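Local structure of sulfide-quinone reductase (Aquifex aeolicus, 3HYW) at residues R177-L191 and F210-V223. The protein oxidises hydrogen sulfide with a quinone as electron acceptor, using bound FAD and building up polysulfur that is released typically as cyclooctasulfur. Sequence-based numbering, arbitrary orientation.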
# COMPACT_ATOMS: atom_id res chain seq x y z
N ARG A 177 -26.70 2.59 -6.00
CA ARG A 177 -25.29 2.25 -6.22
C ARG A 177 -25.06 0.72 -6.25
O ARG A 177 -24.18 0.24 -6.97
CB ARG A 177 -24.38 2.94 -5.19
CG ARG A 177 -22.88 2.62 -5.31
CD ARG A 177 -22.27 3.11 -6.63
NE ARG A 177 -21.67 2.02 -7.39
CZ ARG A 177 -20.41 1.60 -7.28
NH1 ARG A 177 -19.56 2.19 -6.44
NH2 ARG A 177 -19.99 0.59 -8.03
N TYR A 178 -25.87 -0.02 -5.50
CA TYR A 178 -25.78 -1.48 -5.50
C TYR A 178 -26.24 -2.12 -6.81
O TYR A 178 -26.06 -3.33 -7.02
CB TYR A 178 -26.51 -2.09 -4.28
CG TYR A 178 -28.02 -2.22 -4.44
CD1 TYR A 178 -28.61 -3.48 -4.57
CD2 TYR A 178 -28.84 -1.09 -4.45
CE1 TYR A 178 -29.99 -3.61 -4.71
CE2 TYR A 178 -30.22 -1.21 -4.59
CZ TYR A 178 -30.79 -2.48 -4.72
OH TYR A 178 -32.15 -2.62 -4.86
N LYS A 179 -26.83 -1.31 -7.69
CA LYS A 179 -27.26 -1.77 -9.01
C LYS A 179 -26.29 -1.35 -10.12
O LYS A 179 -26.44 -1.76 -11.27
CB LYS A 179 -28.66 -1.23 -9.34
CG LYS A 179 -29.75 -1.65 -8.38
CD LYS A 179 -31.12 -1.65 -9.06
CE LYS A 179 -32.25 -1.93 -8.08
NZ LYS A 179 -32.44 -0.80 -7.10
N VAL A 180 -25.30 -0.52 -9.77
CA VAL A 180 -24.39 0.06 -10.77
C VAL A 180 -22.92 -0.32 -10.55
O VAL A 180 -22.23 0.29 -9.72
CB VAL A 180 -24.54 1.61 -10.85
CG1 VAL A 180 -23.65 2.18 -11.95
CG2 VAL A 180 -25.99 2.01 -11.09
N PRO A 181 -22.44 -1.34 -11.29
CA PRO A 181 -21.01 -1.63 -11.30
C PRO A 181 -20.24 -0.44 -11.87
O PRO A 181 -20.68 0.17 -12.85
CB PRO A 181 -20.90 -2.85 -12.23
CG PRO A 181 -22.25 -3.48 -12.19
CD PRO A 181 -23.19 -2.31 -12.11
N MET A 182 -19.13 -0.10 -11.23
CA MET A 182 -18.30 1.00 -11.69
C MET A 182 -16.87 0.55 -11.90
O MET A 182 -16.27 -0.08 -11.02
CB MET A 182 -18.36 2.18 -10.72
CG MET A 182 -19.70 2.89 -10.70
SD MET A 182 -19.73 4.39 -9.70
CE MET A 182 -18.65 5.43 -10.68
N THR A 183 -16.33 0.90 -13.06
CA THR A 183 -14.97 0.56 -13.43
C THR A 183 -14.27 1.78 -14.01
O THR A 183 -14.81 2.48 -14.87
CB THR A 183 -14.92 -0.63 -14.43
OG1 THR A 183 -15.53 -1.77 -13.82
CG2 THR A 183 -13.47 -0.97 -14.81
N PHE A 184 -13.06 2.03 -13.52
CA PHE A 184 -12.24 3.13 -13.99
C PHE A 184 -11.12 2.56 -14.85
O PHE A 184 -10.40 1.67 -14.40
CB PHE A 184 -11.68 3.89 -12.78
CG PHE A 184 -11.07 5.21 -13.13
CD1 PHE A 184 -11.86 6.36 -13.16
CD2 PHE A 184 -9.71 5.33 -13.38
CE1 PHE A 184 -11.31 7.60 -13.48
CE2 PHE A 184 -9.15 6.57 -13.69
CZ PHE A 184 -9.95 7.70 -13.74
N ILE A 185 -10.99 3.04 -16.08
CA ILE A 185 -9.96 2.54 -17.00
C ILE A 185 -9.08 3.69 -17.49
O ILE A 185 -9.58 4.65 -18.08
CB ILE A 185 -10.56 1.78 -18.22
CG1 ILE A 185 -11.50 0.67 -17.77
CG2 ILE A 185 -9.43 1.22 -19.11
CD1 ILE A 185 -12.04 -0.19 -18.90
N THR A 186 -7.79 3.59 -17.24
CA THR A 186 -6.89 4.71 -17.55
C THR A 186 -5.60 4.31 -18.28
O THR A 186 -5.08 3.20 -18.12
CB THR A 186 -6.58 5.53 -16.27
OG1 THR A 186 -5.72 6.63 -16.61
CG2 THR A 186 -5.91 4.66 -15.20
N SER A 187 -5.11 5.25 -19.09
CA SER A 187 -3.80 5.17 -19.73
C SER A 187 -2.65 5.38 -18.73
O SER A 187 -1.51 4.98 -18.99
CB SER A 187 -3.71 6.19 -20.86
OG SER A 187 -4.31 7.43 -20.48
N GLU A 188 -2.94 6.01 -17.59
CA GLU A 188 -1.96 6.16 -16.51
C GLU A 188 -1.39 4.80 -16.15
O GLU A 188 -2.13 3.80 -16.14
CB GLU A 188 -2.61 6.73 -15.25
CG GLU A 188 -3.04 8.18 -15.32
CD GLU A 188 -4.05 8.47 -14.24
OE1 GLU A 188 -5.20 8.00 -14.37
OE2 GLU A 188 -3.69 9.11 -13.24
N PRO A 189 -0.08 4.75 -15.83
CA PRO A 189 0.55 3.50 -15.43
C PRO A 189 0.00 2.99 -14.10
O PRO A 189 0.07 1.81 -13.81
CB PRO A 189 2.03 3.87 -15.28
CG PRO A 189 2.03 5.35 -15.03
CD PRO A 189 0.88 5.88 -15.83
N TYR A 190 -0.53 3.91 -13.29
CA TYR A 190 -1.18 3.56 -12.02
C TYR A 190 -2.16 4.67 -11.66
O TYR A 190 -2.09 5.76 -12.20
CB TYR A 190 -0.15 3.36 -10.91
CG TYR A 190 0.84 4.49 -10.77
CD1 TYR A 190 0.50 5.65 -10.07
CD2 TYR A 190 2.11 4.41 -11.33
CE1 TYR A 190 1.40 6.70 -9.94
CE2 TYR A 190 3.02 5.46 -11.21
CZ TYR A 190 2.65 6.60 -10.51
OH TYR A 190 3.53 7.65 -10.37
N LEU A 191 -3.06 4.38 -10.73
CA LEU A 191 -4.04 5.37 -10.28
C LEU A 191 -3.34 6.55 -9.63
O LEU A 191 -2.35 6.38 -8.93
CB LEU A 191 -4.99 4.73 -9.27
CG LEU A 191 -6.36 4.18 -9.67
CD1 LEU A 191 -6.41 3.61 -11.08
CD2 LEU A 191 -6.80 3.16 -8.64
N PHE A 210 -10.86 4.29 -4.11
CA PHE A 210 -11.62 3.45 -5.04
C PHE A 210 -12.06 2.15 -4.35
O PHE A 210 -13.20 1.71 -4.54
CB PHE A 210 -10.80 3.15 -6.31
CG PHE A 210 -10.90 4.22 -7.38
CD1 PHE A 210 -11.42 5.49 -7.09
CD2 PHE A 210 -10.46 3.96 -8.68
CE1 PHE A 210 -11.51 6.47 -8.07
CE2 PHE A 210 -10.54 4.95 -9.66
CZ PHE A 210 -11.07 6.20 -9.36
N ALA A 211 -11.17 1.57 -3.55
CA ALA A 211 -11.48 0.37 -2.77
C ALA A 211 -12.60 0.62 -1.75
O ALA A 211 -13.52 -0.18 -1.64
CB ALA A 211 -10.23 -0.17 -2.08
N GLU A 212 -12.50 1.73 -1.01
CA GLU A 212 -13.52 2.08 0.00
C GLU A 212 -14.90 2.32 -0.61
O GLU A 212 -15.91 2.11 0.05
CB GLU A 212 -13.08 3.30 0.82
CG GLU A 212 -12.04 3.00 1.90
CD GLU A 212 -10.98 4.09 2.05
OE1 GLU A 212 -11.22 5.25 1.62
OE2 GLU A 212 -9.89 3.79 2.59
N ARG A 213 -14.93 2.75 -1.87
CA ARG A 213 -16.19 3.08 -2.53
C ARG A 213 -16.57 2.10 -3.63
O ARG A 213 -17.47 2.36 -4.43
CB ARG A 213 -16.13 4.50 -3.10
CG ARG A 213 -16.19 5.58 -2.04
CD ARG A 213 -15.36 6.78 -2.47
NE ARG A 213 -15.45 7.92 -1.57
CZ ARG A 213 -15.02 7.95 -0.31
NH1 ARG A 213 -14.48 6.88 0.26
NH2 ARG A 213 -15.15 9.08 0.39
N ASN A 214 -15.87 0.97 -3.67
CA ASN A 214 -16.14 -0.12 -4.62
C ASN A 214 -16.10 0.33 -6.09
O ASN A 214 -17.02 0.08 -6.87
CB ASN A 214 -17.47 -0.81 -4.27
CG ASN A 214 -17.57 -2.21 -4.84
OD1 ASN A 214 -16.57 -2.92 -4.97
ND2 ASN A 214 -18.77 -2.61 -5.17
N ILE A 215 -15.02 1.02 -6.45
CA ILE A 215 -14.78 1.38 -7.84
C ILE A 215 -13.66 0.51 -8.35
O ILE A 215 -12.51 0.65 -7.92
CB ILE A 215 -14.36 2.87 -8.00
CG1 ILE A 215 -15.31 3.81 -7.24
CG2 ILE A 215 -14.21 3.23 -9.49
CD1 ILE A 215 -16.71 3.87 -7.79
N ASP A 216 -14.00 -0.41 -9.24
CA ASP A 216 -13.02 -1.29 -9.84
C ASP A 216 -12.19 -0.51 -10.84
O ASP A 216 -12.64 0.53 -11.35
CB ASP A 216 -13.72 -2.47 -10.52
CG ASP A 216 -14.40 -3.39 -9.53
OD1 ASP A 216 -13.74 -3.82 -8.56
OD2 ASP A 216 -15.60 -3.68 -9.72
N TRP A 217 -10.98 -0.98 -11.11
CA TRP A 217 -10.11 -0.21 -11.99
C TRP A 217 -9.11 -1.05 -12.75
O TRP A 217 -8.71 -2.13 -12.32
CB TRP A 217 -9.39 0.90 -11.22
CG TRP A 217 -8.63 0.44 -10.04
CD1 TRP A 217 -9.08 0.34 -8.75
CD2 TRP A 217 -7.26 0.02 -10.01
NE1 TRP A 217 -8.08 -0.12 -7.93
CE2 TRP A 217 -6.95 -0.32 -8.67
CE3 TRP A 217 -6.26 -0.10 -10.98
CZ2 TRP A 217 -5.69 -0.77 -8.28
CZ3 TRP A 217 -5.00 -0.55 -10.60
CH2 TRP A 217 -4.73 -0.89 -9.26
N ILE A 218 -8.72 -0.51 -13.90
CA ILE A 218 -7.73 -1.10 -14.78
C ILE A 218 -6.84 0.05 -15.23
O ILE A 218 -7.32 1.02 -15.83
CB ILE A 218 -8.39 -1.77 -16.02
CG1 ILE A 218 -9.52 -2.72 -15.59
CG2 ILE A 218 -7.34 -2.50 -16.85
CD1 ILE A 218 -10.50 -3.09 -16.70
N ALA A 219 -5.56 -0.03 -14.92
CA ALA A 219 -4.60 1.00 -15.29
C ALA A 219 -3.62 0.44 -16.31
O ALA A 219 -3.55 -0.77 -16.51
CB ALA A 219 -3.87 1.53 -14.05
N ASN A 220 -2.87 1.33 -16.94
CA ASN A 220 -1.78 0.95 -17.85
C ASN A 220 -2.27 0.21 -19.10
O ASN A 220 -1.60 -0.69 -19.60
CB ASN A 220 -0.72 0.13 -17.10
CG ASN A 220 0.68 0.39 -17.59
OD1 ASN A 220 0.97 1.44 -18.17
ND2 ASN A 220 1.58 -0.56 -17.37
N VAL A 221 -3.44 0.61 -19.59
CA VAL A 221 -4.02 -0.01 -20.79
C VAL A 221 -4.45 1.08 -21.76
O VAL A 221 -4.62 2.24 -21.39
CB VAL A 221 -5.21 -0.95 -20.47
CG1 VAL A 221 -4.76 -2.17 -19.65
CG2 VAL A 221 -6.34 -0.20 -19.76
N ALA A 222 -4.64 0.68 -23.02
CA ALA A 222 -5.02 1.61 -24.07
C ALA A 222 -6.45 1.31 -24.51
O ALA A 222 -6.71 0.28 -25.15
CB ALA A 222 -4.05 1.48 -25.26
N VAL A 223 -7.37 2.20 -24.14
CA VAL A 223 -8.76 2.11 -24.61
C VAL A 223 -8.74 2.31 -26.12
O VAL A 223 -8.23 3.33 -26.62
CB VAL A 223 -9.66 3.15 -23.92
CG1 VAL A 223 -11.08 3.12 -24.50
CG2 VAL A 223 -9.70 2.91 -22.43
O HOH W 1 -18.19 -1.68 -8.86
O HOH W 2 0.94 3.95 -18.90
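Leu191 lays its CD2 methyl over one face of the Trp217 indole, a CH-pi contact 3.4 Å from CD2 to the centroid of the five-membered ring; a branched leucine suits this, since CD1 reaches the benzene half as well. The Phe210 ring turns an edge, CE2 and CZ, to one face of Phe184 in a T-shaped pair with planes at 63°. One face of Phe210 rests on Ile215 CG2; aromatic and branched side chains pack between helix 202-212 and the sheet.

The Arg177 guanidinium has Met182 CG over one face and carbonyls round its edge. NE and NH2 both donate to Val180 O, while NH2 also donates to Asn214 O at 3.2 Å, nearly in the guanidinium plane; NH1 is hydrogen-bonded to His168 ND1 of helix 158-173. The flat, many-handed guanidinium thus joins the loop before strand 182-185 to the helix end at Asn214. Asn214, C' residue of the Schellman motif ending helix 202-212, has positive phi, which asparagine tolerates better than most non-glycine residues.

Between the strands, Asp216 N bonds to Met182 O, Phe184 N to Asp216 O, Ile218 N to Phe184 O and Thr186 N to Ile218 O (3.0 Å). On the sheet face opposite Phe184 and Trp217, Ile185 meets Ile218, and its CG2 packs tightly on Val221 CG2 (3.5 Å). Beyond the strands, Thr186 OG1 accepts from Glu188 N in an ST turn and donates to Glu188 OE1, a carboxylate also held by Tyr161 OH and Phe194 N; the backbone Glu188 O accepts from Asn220 N at 2.7 Å.

Parallel strands 182-185 and 216-218, joined through helix 202-212, form a beta-alpha-beta unit, as expected of the Rossmann-like pyridine nucleotide-disulphide oxidoreductase family.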